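Local coordinates for protein autolysin E (Staphylococcus aureus, PDB 4PI8) that probably hydrolyses glycosidic bonds in the N-acetylglucosamine–N-acetylmuramic acid chains of peptidoglycan, acting as a lysozyme-like cell-wall autolysin, at residues 181-186 with 198-203. The protein carries 1 engineered substitution. Residues are numbered along the deposited sequence; the frame is centred on the assembly and turned at random.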
loop_
_atom_site.group_PDB
_atom_site.type_symbol
_atom_site.label_atom_id
_atom_site.label_comp_id
_atom_site.label_asym_id
_atom_site.label_seq_id
_atom_site.Cartn_x
_atom_site.Cartn_y
_atom_site.Cartn_z
ATOM N N GLN A 181 1.105 2.308 10.342
ATOM C CA GLN A 181 2.447 1.771 10.599
ATOM C C GLN A 181 3.242 1.595 9.333
ATOM O O GLN A 181 4.462 1.810 9.310
ATOM C CB GLN A 181 2.434 0.473 11.372
ATOM C CG GLN A 181 1.860 0.588 12.778
ATOM C CD GLN A 181 1.642 -0.758 13.391
ATOM O OE1 GLN A 181 1.104 -1.680 12.776
ATOM N NE2 GLN A 181 2.102 -0.925 14.642
ATOM N N MET A 182 2.594 1.156 8.250
ATOM C CA MET A 182 3.284 1.012 6.960
ATOM C C MET A 182 3.795 2.367 6.498
ATOM O O MET A 182 4.883 2.446 5.877
ATOM C CB MET A 182 2.336 0.401 5.920
ATOM C CG MET A 182 2.027 -1.055 6.182
ATOM S SD MET A 182 0.818 -1.755 5.038
ATOM C CE MET A 182 1.825 -1.901 3.558
ATOM N N ARG A 183 3.018 3.428 6.724
ATOM C CA ARG A 183 3.363 4.736 6.235
ATOM C C ARG A 183 4.374 5.497 7.118
ATOM O O ARG A 183 5.209 6.229 6.602
ATOM C CB ARG A 183 2.103 5.582 6.036
ATOM C CG ARG A 183 2.344 6.995 5.577
ATOM C CD ARG A 183 3.099 7.099 4.247
ATOM N NE ARG A 183 3.367 8.489 3.859
ATOM C CZ ARG A 183 4.389 9.212 4.297
ATOM N NH1 ARG A 183 5.206 8.738 5.227
ATOM N NH2 ARG A 183 4.559 10.443 3.824
ATOM N N TRP A 184 4.210 5.395 8.439
ATOM C CA TRP A 184 4.920 6.262 9.354
ATOM C C TRP A 184 5.830 5.483 10.326
ATOM O O TRP A 184 6.512 6.114 11.132
ATOM C CB TRP A 184 3.929 7.132 10.151
ATOM C CG TRP A 184 3.067 8.031 9.324
ATOM C CD1 TRP A 184 1.741 7.887 9.096
ATOM C CD2 TRP A 184 3.472 9.220 8.644
ATOM N NE1 TRP A 184 1.337 8.876 8.269
ATOM C CE2 TRP A 184 2.354 9.722 7.975
ATOM C CE3 TRP A 184 4.695 9.912 8.509
ATOM C CZ2 TRP A 184 2.399 10.877 7.211
ATOM C CZ3 TRP A 184 4.720 11.066 7.770
ATOM C CH2 TRP A 184 3.560 11.523 7.112
ATOM N N ASN A 185 5.873 4.179 10.235
ATOM C CA ASN A 185 6.725 3.322 11.064
ATOM C C ASN A 185 7.054 3.898 12.415
ATOM O O ASN A 185 8.220 4.173 12.726
ATOM C CB ASN A 185 7.992 2.958 10.283
ATOM C CG ASN A 185 8.690 1.718 10.828
ATOM O OD1 ASN A 185 8.168 1.000 11.678
ATOM N ND2 ASN A 185 9.861 1.426 10.237
ATOM N N PRO A 186 6.077 4.088 13.273
ATOM C CA PRO A 186 6.327 4.756 14.555
ATOM C C PRO A 186 7.323 3.998 15.427
ATOM O O PRO A 186 7.967 4.668 16.310
ATOM C CB PRO A 186 4.961 4.833 15.203
ATOM C CG PRO A 186 4.077 3.962 14.418
ATOM C CD PRO A 186 4.646 3.868 13.051
ATOM N N ILE A 198 1.961 11.887 1.779
ATOM C CA ILE A 198 1.478 12.064 3.146
ATOM C C ILE A 198 0.029 11.621 3.370
ATOM O O ILE A 198 -0.380 11.431 4.526
ATOM C CB ILE A 198 1.717 13.470 3.709
ATOM C CG1 ILE A 198 0.794 14.518 3.042
ATOM C CG2 ILE A 198 3.205 13.798 3.664
ATOM C CD1 ILE A 198 0.987 15.924 3.616
ATOM N N ARG A 199 -0.725 11.514 2.244
ATOM C CA ARG A 199 -2.114 11.016 2.292
ATOM C C ARG A 199 -2.310 9.605 1.722
ATOM O O ARG A 199 -3.446 9.135 1.536
ATOM C CB ARG A 199 -3.049 12.013 1.596
ATOM C CG ARG A 199 -3.195 13.304 2.435
ATOM C CD ARG A 199 -4.425 14.137 2.100
ATOM N NE ARG A 199 -5.662 13.436 2.447
ATOM C CZ ARG A 199 -6.185 13.354 3.678
ATOM N NH1 ARG A 199 -5.594 13.922 4.738
ATOM N NH2 ARG A 199 -7.322 12.690 3.849
ATOM N N TRP A 200 -1.201 8.871 1.535
ATOM C CA TRP A 200 -1.257 7.479 1.057
ATOM C C TRP A 200 -2.200 6.651 1.866
ATOM O O TRP A 200 -3.049 5.882 1.301
ATOM C CB TRP A 200 0.142 6.865 1.097
ATOM C CG TRP A 200 0.287 5.439 0.737
ATOM C CD1 TRP A 200 0.494 4.922 -0.526
ATOM C CD2 TRP A 200 0.312 4.300 1.636
ATOM N NE1 TRP A 200 0.622 3.570 -0.458
ATOM C CE2 TRP A 200 0.566 3.136 0.845
ATOM C CE3 TRP A 200 0.195 4.140 3.031
ATOM C CZ2 TRP A 200 0.627 1.879 1.385
ATOM C CZ3 TRP A 200 0.296 2.904 3.563
ATOM C CH2 TRP A 200 0.521 1.778 2.754
ATOM N N ALA A 201 -2.101 6.651 3.193
ATOM C CA ALA A 201 -2.979 5.801 4.014
ATOM C C ALA A 201 -4.410 6.238 3.913
ATOM O O ALA A 201 -5.342 5.395 3.911
ATOM C CB ALA A 201 -2.492 5.787 5.440
ATOM N N ASP A 202 -4.657 7.535 3.877
ATOM C CA ASP A 202 -6.051 7.999 3.792
ATOM C C ASP A 202 -6.686 7.543 2.494
ATOM O O ASP A 202 -7.878 7.192 2.511
ATOM C CB ASP A 202 -6.060 9.532 3.849
ATOM C CG ASP A 202 -5.407 10.032 5.086
ATOM O OD1 ASP A 202 -6.021 9.950 6.154
ATOM O OD2 ASP A 202 -4.240 10.413 5.026
ATOM N N LYS A 203 -5.977 7.587 1.405
ATOM C CA LYS A 203 -6.549 7.203 0.108
ATOM C C LYS A 203 -6.933 5.717 0.121
ATOM O O LYS A 203 -8.048 5.334 -0.324
ATOM C CB LYS A 203 -5.625 7.471 -1.033
ATOM C CG LYS A 203 -5.332 8.965 -1.205
ATOM C CD LYS A 203 -4.175 9.213 -2.183
ATOM C CE LYS A 203 -4.001 10.710 -2.459
ATOM N NZ LYS A 203 -2.841 10.951 -3.324
#
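R183 reaches from helix 179-184 to the start of helix 200-215, its CB lying 3.8 Å from W200 CE3 and its guanidinium beside I198. The closest packing is at the guanidinium: NH2 is 3.5 Å from I198 CA and 3.6 Å from I198 CG2. The guanidinium and the indole of W184 lie face over face, offset toward the rim, with W184 CH2 3.4 Å above the guanidinium plane and R183 NH1 at the same height above the indole. This indole also approaches I198, with CZ2 3.9 Å from I198 O at the ring edge and CH2 near CG2. M182 adds ordinary apolar packing, its CB and CE 3.9 and 4.0 Å from W200 CH2; W200 CG lies anti to the backbone N (chi1 176°), directing the ring's first atom toward helix 179-184. All five touching residues are buried. By contrast, exposed R199, the N-cap residue, and partly exposed D202 do not touch 181-186; a long R199 NH1–D202 OD2 salt bridge pairs them, the oxygen well out of the guanidinium plane. No hydrogen bond joins the two segments. Instead, R183 NE bonds to D197 O and NH2 to Q25 OE1. Helix 179-184 thus packs on the first turn of helix 200-215 and the residue leading into it, close to the glycan site of this lysozyme-clan domain, through apolar contacts and a buried cation satisfied by neighbouring oxygens and probably further stabilised by W184.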